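Local coordinates for conserved lipoprotein, putative (Clostridium novyi, PDB 4L1N), which is of unknown function but is a putative lipoprotein of the DUF4652 family, which is grouped with the beta-propellers, at residues K49-K54 and L109-D114. Numbering follows the deposited sequence.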
loop_
_atom_site.group_PDB
_atom_site.type_symbol
_atom_site.label_atom_id
_atom_site.label_comp_id
_atom_site.label_asym_id
_atom_site.label_seq_id
_atom_site.Cartn_x
_atom_site.Cartn_y
_atom_site.Cartn_z
ATOM N N LYS A 49 8.521 -9.485 7.826
ATOM C CA LYS A 49 7.840 -10.701 7.390
ATOM C C LYS A 49 7.594 -10.656 5.896
ATOM O O LYS A 49 7.210 -9.612 5.369
ATOM C CB LYS A 49 6.499 -10.861 8.139
ATOM C CG LYS A 49 6.659 -11.332 9.581
ATOM C CD LYS A 49 5.386 -11.163 10.400
ATOM C CE LYS A 49 5.608 -11.508 11.856
ATOM N NZ LYS A 49 4.324 -11.627 12.600
ATOM N N LYS A 50 7.777 -11.798 5.218
ATOM C CA LYS A 50 7.518 -11.938 3.784
ATOM C C LYS A 50 5.996 -11.944 3.555
ATOM O O LYS A 50 5.343 -13.000 3.598
ATOM C CB LYS A 50 8.182 -13.208 3.251
ATOM C CG LYS A 50 8.787 -13.030 1.882
ATOM C CD LYS A 50 8.005 -13.770 0.829
ATOM C CE LYS A 50 8.817 -13.875 -0.432
ATOM N NZ LYS A 50 8.771 -12.628 -1.229
HETATM N N MSE A 51 5.430 -10.734 3.412
HETATM C CA MSE A 51 3.996 -10.512 3.230
HETATM C C MSE A 51 3.573 -10.612 1.795
HETATM O O MSE A 51 2.412 -10.939 1.518
HETATM C CB MSE A 51 3.612 -9.134 3.723
HETATM C CG MSE A 51 3.300 -9.075 5.193
HETATM SE SE MSE A 51 2.408 -7.398 5.500
HETATM C CE MSE A 51 0.557 -7.981 5.280
ATOM N N PHE A 52 4.499 -10.264 0.885
ATOM C CA PHE A 52 4.278 -10.201 -0.551
ATOM C C PHE A 52 5.136 -11.189 -1.317
ATOM O O PHE A 52 6.263 -11.496 -0.926
ATOM C CB PHE A 52 4.558 -8.777 -1.050
ATOM C CG PHE A 52 3.545 -7.756 -0.589
ATOM C CD1 PHE A 52 3.695 -7.104 0.628
ATOM C CD2 PHE A 52 2.439 -7.447 -1.373
ATOM C CE1 PHE A 52 2.763 -6.163 1.049
ATOM C CE2 PHE A 52 1.504 -6.508 -0.948
ATOM C CZ PHE A 52 1.687 -5.855 0.244
ATOM N N LEU A 53 4.579 -11.683 -2.420
ATOM C CA LEU A 53 5.203 -12.632 -3.327
ATOM C C LEU A 53 5.572 -11.900 -4.607
ATOM O O LEU A 53 4.726 -11.191 -5.164
ATOM C CB LEU A 53 4.248 -13.803 -3.617
ATOM C CG LEU A 53 3.671 -14.579 -2.432
ATOM C CD1 LEU A 53 2.561 -15.511 -2.893
ATOM C CD2 LEU A 53 4.743 -15.369 -1.704
ATOM N N LYS A 54 6.837 -12.009 -5.049
ATOM C CA LYS A 54 7.246 -11.349 -6.282
ATOM C C LYS A 54 6.900 -12.280 -7.455
ATOM O O LYS A 54 7.363 -13.426 -7.487
ATOM C CB LYS A 54 8.743 -10.982 -6.246
ATOM C CG LYS A 54 9.176 -10.207 -7.474
ATOM C CD LYS A 54 10.668 -10.086 -7.632
ATOM C CE LYS A 54 10.965 -9.394 -8.944
ATOM N NZ LYS A 54 12.390 -9.520 -9.367
ATOM N N LEU A 109 3.737 -7.559 -6.906
ATOM C CA LEU A 109 3.824 -7.958 -5.512
ATOM C C LEU A 109 2.440 -8.356 -5.069
ATOM O O LEU A 109 1.513 -7.538 -5.092
ATOM C CB LEU A 109 4.380 -6.846 -4.623
ATOM C CG LEU A 109 5.828 -6.425 -4.764
ATOM C CD1 LEU A 109 6.128 -5.308 -3.764
ATOM C CD2 LEU A 109 6.796 -7.582 -4.545
ATOM N N ASP A 110 2.283 -9.625 -4.719
ATOM C CA ASP A 110 0.995 -10.157 -4.313
ATOM C C ASP A 110 0.969 -10.507 -2.872
ATOM O O ASP A 110 1.884 -11.144 -2.368
ATOM C CB ASP A 110 0.642 -11.402 -5.120
ATOM C CG ASP A 110 0.120 -11.122 -6.502
ATOM O OD1 ASP A 110 0.068 -9.928 -6.892
ATOM O OD2 ASP A 110 -0.256 -12.090 -7.195
ATOM N N LEU A 111 -0.129 -10.172 -2.224
ATOM C CA LEU A 111 -0.335 -10.489 -0.835
ATOM C C LEU A 111 -0.486 -11.991 -0.661
ATOM O O LEU A 111 -1.376 -12.597 -1.262
ATOM C CB LEU A 111 -1.589 -9.750 -0.388
ATOM C CG LEU A 111 -1.669 -9.259 1.041
ATOM C CD1 LEU A 111 -0.432 -8.485 1.453
ATOM C CD2 LEU A 111 -2.893 -8.431 1.208
ATOM N N ASP A 112 0.459 -12.605 0.074
ATOM C CA ASP A 112 0.476 -14.031 0.436
ATOM C C ASP A 112 -0.596 -14.208 1.499
ATOM O O ASP A 112 -0.443 -13.697 2.613
ATOM C CB ASP A 112 1.873 -14.427 0.958
ATOM C CG ASP A 112 2.150 -15.898 1.236
ATOM O OD1 ASP A 112 1.212 -16.720 1.116
ATOM O OD2 ASP A 112 3.313 -16.227 1.567
ATOM N N GLN A 113 -1.726 -14.817 1.116
ATOM C CA GLN A 113 -2.887 -15.042 1.976
ATOM C C GLN A 113 -3.711 -16.190 1.441
ATOM O O GLN A 113 -3.832 -16.348 0.224
ATOM C CB GLN A 113 -3.746 -13.775 2.129
ATOM C CG GLN A 113 -4.021 -13.008 0.838
ATOM C CD GLN A 113 -5.051 -11.926 0.995
ATOM O OE1 GLN A 113 -5.449 -11.532 2.108
ATOM N NE2 GLN A 113 -5.511 -11.427 -0.135
ATOM N N ASP A 114 -4.260 -17.001 2.355
ATOM C CA ASP A 114 -5.030 -18.217 2.038
ATOM C C ASP A 114 -6.429 -17.892 1.526
ATOM O O ASP A 114 -6.959 -18.616 0.680
ATOM C CB ASP A 114 -5.110 -19.127 3.269
ATOM C CG ASP A 114 -3.769 -19.282 3.972
ATOM O OD1 ASP A 114 -2.862 -19.946 3.391
ATOM O OD2 ASP A 114 -3.604 -18.690 5.076
#
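Leu53 and Asp110 form an antiparallel hydrogen-bonded pair in which each residue gives its N-H to the other's carbonyl. Leu53 N reaches Asp110 O at 2.7 Å, and Asp110 N returns to Leu53 O at 2.9 Å. Asp110 O also receives a CA-H...O contact from Phe52 CA, at 3.1 Å. A third cross-strand bond, Asp112 N to Met51 O (2.9 Å, 164° at the hydrogen), extends the ladder past the end of strand 105-111. Phe52 O, in the non-hydrogen-bonded pair with Leu111, accepts Lys50 NZ at 2.8 Å, in the carbonyl plane; the same ammonium also bonds Thr155 O, and the Phe52 backbone also bonds Gly156. Lys50 centres an inverse gamma turn, closed by a weak bond from Met51 N to Lys49 O.

On the sheet face that carries Phe52 and Leu111, Leu111 CD1 lies over one face of the Phe52 ring, 3.8 Å from its centroid and shifted toward the rim at CZ, a CH-pi contact. The CE methyl of Met51, a selenomethionine, touches Leu111 CD1, and Ile135 packs on all three residues. On the sheet face that carries Leu53 and Asp110, Asp112 CG lies anti to its backbone N (chi1 -173°), and Asp112 OD2 is 3.7 Å from Leu53 CD2. Lys54 NZ is salt-bridged to Glu154. Strand 49-56 lies between 105-111 and 157-160 in an antiparallel sheet, compatible with the family's grouping with the beta-propellers.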